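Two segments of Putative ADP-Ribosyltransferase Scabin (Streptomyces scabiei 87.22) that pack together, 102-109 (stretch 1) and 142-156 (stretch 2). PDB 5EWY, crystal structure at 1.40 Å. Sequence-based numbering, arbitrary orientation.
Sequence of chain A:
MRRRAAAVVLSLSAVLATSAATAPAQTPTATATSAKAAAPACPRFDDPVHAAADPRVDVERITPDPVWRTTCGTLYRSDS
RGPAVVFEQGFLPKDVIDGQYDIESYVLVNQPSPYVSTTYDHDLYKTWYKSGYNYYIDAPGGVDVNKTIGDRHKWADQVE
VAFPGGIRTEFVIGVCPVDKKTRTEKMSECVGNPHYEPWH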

# COMPACT_ATOMS: atom_id res chain seq x y z
N ASP A 102 -1.34 -16.12 3.51
CA ASP A 102 -2.06 -16.44 2.28
C ASP A 102 -2.84 -15.22 1.80
O ASP A 102 -3.69 -14.69 2.52
CB ASP A 102 -2.99 -17.63 2.42
CG ASP A 102 -3.63 -17.99 1.09
OD1 ASP A 102 -2.91 -18.56 0.23
OD2 ASP A 102 -4.81 -17.68 0.89
N ILE A 103 -2.55 -14.80 0.58
CA ILE A 103 -3.08 -13.53 0.08
C ILE A 103 -4.59 -13.62 -0.12
O ILE A 103 -5.33 -12.71 0.24
CB ILE A 103 -2.35 -13.12 -1.20
CG1 ILE A 103 -0.95 -12.62 -0.83
CG2 ILE A 103 -3.13 -12.03 -1.95
CD1 ILE A 103 0.00 -12.74 -1.92
N GLU A 104 -5.06 -14.72 -0.74
CA GLU A 104 -6.49 -14.87 -0.96
C GLU A 104 -7.25 -14.84 0.36
O GLU A 104 -8.30 -14.19 0.47
CB GLU A 104 -6.75 -16.17 -1.72
CG GLU A 104 -8.08 -16.24 -2.42
CD GLU A 104 -8.33 -17.57 -3.09
OE1 GLU A 104 -7.54 -18.54 -2.92
OE2 GLU A 104 -9.35 -17.65 -3.80
N SER A 105 -6.73 -15.53 1.38
CA SER A 105 -7.38 -15.54 2.69
C SER A 105 -7.45 -14.14 3.27
O SER A 105 -8.49 -13.72 3.77
CB SER A 105 -6.64 -16.47 3.66
OG SER A 105 -6.68 -17.82 3.25
N TYR A 106 -6.34 -13.39 3.19
CA TYR A 106 -6.26 -12.05 3.76
C TYR A 106 -7.23 -11.09 3.08
O TYR A 106 -7.91 -10.29 3.74
CB TYR A 106 -4.82 -11.54 3.61
CG TYR A 106 -4.64 -10.04 3.79
CD1 TYR A 106 -4.78 -9.46 5.04
CD2 TYR A 106 -4.31 -9.22 2.71
CE1 TYR A 106 -4.62 -8.10 5.22
CE2 TYR A 106 -4.15 -7.86 2.88
CZ TYR A 106 -4.30 -7.30 4.14
OH TYR A 106 -4.15 -5.95 4.34
N VAL A 107 -7.34 -11.20 1.75
CA VAL A 107 -8.24 -10.34 0.98
C VAL A 107 -9.70 -10.64 1.29
O VAL A 107 -10.54 -9.73 1.35
CB VAL A 107 -7.94 -10.52 -0.51
CG1 VAL A 107 -9.07 -9.94 -1.39
CG2 VAL A 107 -6.59 -9.89 -0.85
N LEU A 108 -10.04 -11.92 1.43
CA LEU A 108 -11.44 -12.29 1.59
C LEU A 108 -11.92 -12.10 3.02
O LEU A 108 -13.06 -11.71 3.25
CB LEU A 108 -11.64 -13.76 1.19
CG LEU A 108 -13.11 -14.16 1.08
CD1 LEU A 108 -13.74 -13.51 -0.14
CD2 LEU A 108 -13.27 -15.67 1.01
N VAL A 109 -11.06 -12.40 4.00
CA VAL A 109 -11.44 -12.44 5.41
C VAL A 109 -10.43 -11.60 6.17
O VAL A 109 -9.28 -12.02 6.35
CB VAL A 109 -11.45 -13.88 5.96
CG1 VAL A 109 -11.70 -13.87 7.46
CG2 VAL A 109 -12.50 -14.70 5.24
N GLY A 142 5.97 -4.60 -3.91
CA GLY A 142 4.61 -4.97 -3.56
C GLY A 142 4.11 -6.13 -4.39
O GLY A 142 4.56 -6.37 -5.51
N VAL A 143 3.22 -6.91 -3.80
CA VAL A 143 2.60 -8.03 -4.48
C VAL A 143 1.34 -7.53 -5.18
O VAL A 143 0.42 -7.01 -4.53
CB VAL A 143 2.25 -9.16 -3.50
CG1 VAL A 143 1.59 -10.30 -4.24
CG2 VAL A 143 3.50 -9.64 -2.75
N ASP A 144 1.27 -7.69 -6.50
CA ASP A 144 0.08 -7.31 -7.25
C ASP A 144 -0.98 -8.38 -7.02
O ASP A 144 -0.85 -9.51 -7.49
CB ASP A 144 0.42 -7.13 -8.73
CG ASP A 144 -0.75 -6.59 -9.53
OD1 ASP A 144 -1.86 -7.11 -9.36
OD2 ASP A 144 -0.56 -5.66 -10.34
N VAL A 145 -2.03 -8.03 -6.28
CA VAL A 145 -2.98 -9.03 -5.82
C VAL A 145 -3.68 -9.69 -7.00
O VAL A 145 -3.76 -10.92 -7.07
CB VAL A 145 -3.98 -8.42 -4.82
CG1 VAL A 145 -5.17 -9.39 -4.56
CG2 VAL A 145 -3.29 -8.13 -3.51
N ASN A 146 -4.23 -8.89 -7.91
CA ASN A 146 -4.99 -9.49 -9.00
C ASN A 146 -4.11 -10.31 -9.95
O ASN A 146 -4.57 -11.30 -10.52
CB ASN A 146 -5.78 -8.44 -9.76
CG ASN A 146 -6.91 -7.87 -8.95
OD1 ASN A 146 -7.17 -8.29 -7.81
ND2 ASN A 146 -7.61 -6.91 -9.53
N LYS A 147 -2.84 -9.93 -10.11
CA LYS A 147 -1.94 -10.75 -10.91
C LYS A 147 -1.58 -12.05 -10.20
O LYS A 147 -1.24 -13.04 -10.86
CB LYS A 147 -0.66 -9.98 -11.25
CG LYS A 147 -0.85 -8.85 -12.22
CD LYS A 147 0.49 -8.22 -12.59
CE LYS A 147 0.32 -6.96 -13.43
NZ LYS A 147 -0.48 -7.23 -14.66
N THR A 148 -1.62 -12.05 -8.87
CA THR A 148 -1.27 -13.21 -8.06
C THR A 148 -2.43 -14.16 -7.85
O THR A 148 -2.24 -15.37 -7.93
CB THR A 148 -0.73 -12.71 -6.71
OG1 THR A 148 0.41 -11.88 -6.95
CG2 THR A 148 -0.33 -13.85 -5.79
N ILE A 149 -3.64 -13.65 -7.59
CA ILE A 149 -4.79 -14.51 -7.32
C ILE A 149 -5.87 -14.42 -8.39
O ILE A 149 -6.91 -15.08 -8.25
CB ILE A 149 -5.38 -14.30 -5.91
CG1 ILE A 149 -6.08 -12.94 -5.80
CG2 ILE A 149 -4.28 -14.50 -4.84
CD1 ILE A 149 -6.86 -12.74 -4.50
N GLY A 150 -5.67 -13.65 -9.45
CA GLY A 150 -6.68 -13.48 -10.48
C GLY A 150 -7.50 -12.23 -10.28
O GLY A 150 -7.46 -11.57 -9.23
N ASP A 151 -8.28 -11.88 -11.31
CA ASP A 151 -9.10 -10.68 -11.30
C ASP A 151 -10.59 -10.99 -11.24
O ASP A 151 -11.41 -10.14 -11.60
CB ASP A 151 -8.78 -9.76 -12.49
CG ASP A 151 -9.04 -10.41 -13.83
OD1 ASP A 151 -9.61 -11.52 -13.88
OD2 ASP A 151 -8.68 -9.79 -14.85
N ARG A 152 -10.94 -12.17 -10.77
CA ARG A 152 -12.33 -12.62 -10.72
C ARG A 152 -12.86 -12.74 -9.30
O ARG A 152 -14.06 -13.00 -9.13
CB ARG A 152 -12.46 -14.00 -11.39
CG ARG A 152 -11.96 -14.04 -12.83
CD ARG A 152 -12.84 -13.22 -13.75
NE ARG A 152 -12.38 -13.29 -15.13
CZ ARG A 152 -12.63 -14.30 -15.96
NH1 ARG A 152 -13.34 -15.34 -15.56
NH2 ARG A 152 -12.16 -14.27 -17.20
N HIS A 153 -12.02 -12.56 -8.29
CA HIS A 153 -12.47 -12.69 -6.92
C HIS A 153 -13.29 -11.48 -6.51
O HIS A 153 -13.34 -10.45 -7.20
CB HIS A 153 -11.27 -12.88 -5.98
CG HIS A 153 -10.34 -11.71 -5.95
ND1 HIS A 153 -10.44 -10.69 -5.03
CD2 HIS A 153 -9.31 -11.38 -6.77
CE1 HIS A 153 -9.49 -9.80 -5.26
NE2 HIS A 153 -8.79 -10.20 -6.30
N LYS A 154 -13.97 -11.63 -5.37
CA LYS A 154 -14.98 -10.66 -4.94
C LYS A 154 -14.44 -9.24 -4.91
O LYS A 154 -15.17 -8.29 -5.20
CB LYS A 154 -15.48 -11.06 -3.56
CG LYS A 154 -16.58 -10.18 -3.03
CD LYS A 154 -17.42 -10.90 -1.97
CE LYS A 154 -16.59 -11.35 -0.78
NZ LYS A 154 -17.40 -12.12 0.23
N TRP A 155 -13.18 -9.08 -4.51
CA TRP A 155 -12.61 -7.76 -4.27
C TRP A 155 -11.64 -7.32 -5.36
O TRP A 155 -10.79 -6.45 -5.13
CB TRP A 155 -11.94 -7.75 -2.89
CG TRP A 155 -12.97 -7.93 -1.82
CD1 TRP A 155 -13.11 -8.98 -0.99
CD2 TRP A 155 -14.04 -7.03 -1.52
NE1 TRP A 155 -14.20 -8.81 -0.16
CE2 TRP A 155 -14.78 -7.60 -0.46
CE3 TRP A 155 -14.43 -5.79 -2.03
CZ2 TRP A 155 -15.90 -6.98 0.08
CZ3 TRP A 155 -15.54 -5.17 -1.48
CH2 TRP A 155 -16.26 -5.76 -0.44
N ALA A 156 -11.77 -7.88 -6.56
CA ALA A 156 -10.83 -7.53 -7.62
C ALA A 156 -10.91 -6.05 -7.96
O ALA A 156 -9.91 -5.49 -8.41
CB ALA A 156 -11.11 -8.36 -8.87

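What fills the hollow between the strand and the short helix of the second stretch? Ile103 does, from the first turn of helix 103-108. Its CA-to-CB bond points toward the other stretch, and four residues gather round its branched side chain. The tip, Ile103 CD1, reaches Val143 CG1 at 3.7 Å and Thr148 CG2 at 4.0 Å, so it rests over the notch between the strand and the helix that follows it. The other branch, Ile103 CG2, lies 4.2 Å from Val145 CG2. With 80 Å² covered, Ile103 gives more surface to this contact than any other residue.

Where does the next bump of the first helix go? One turn on, Val107 also points toward the second stretch, and its two methyls enter different surroundings. Val107 CG2 meets Val145 CG1 at 4.0 Å, while Val107 CG1 lies 3.9 Å from His153 CE1 and 3.9 Å from Trp155 CB. Val145 thus touches both Ile103 and Val107, bridging the two successive bumps of the first helix. Ile149 CD1 comes within 4.1 Å of Glu104 CA and 4.3 Å of Glu104 CG, against the backbone and the base of that side chain, while Ile149 CG2 meets Ile103 CG2 at 4.0 Å.

How does the contact finish at the end of the first helix? Leu108 leaves the backbone sideways, but its end comes nearer, and Leu108 CD1 rests 3.6 Å from Lys154 CE. This is a contact between carbon atoms, made by the aliphatic part of the lysine. Close by, the Trp155 ring approaches the backbone, with Trp155 CD1 3.6 Å from Val107 O. The tryptophan therefore touches Val107 twice, at its carbonyl and at its methyl.

What holds the hollows in shape if no hydrogen bond crosses between the stretches? Each stretch braces itself. Asp102 caps the first helix, its OD2 accepting from Ser105 N at 2.9 Å, and Asp144 caps the second, its OD1 accepting from Lys147 N at 3.1 Å. Asn146 ties that second helix to the loop beyond it: its OD1 accepts from His153 NE2 at 2.9 Å, and its ND2 donates to Ala156 O at 2.9 Å. These bonds help hold the imidazole beside Val107 and support the turn from His153 to Ala156. The helix axes stay 10.9 Å apart at their closest and run at 127° to each other, leaving the space between to be filled by side chains; the fit buries 452 Å² in all.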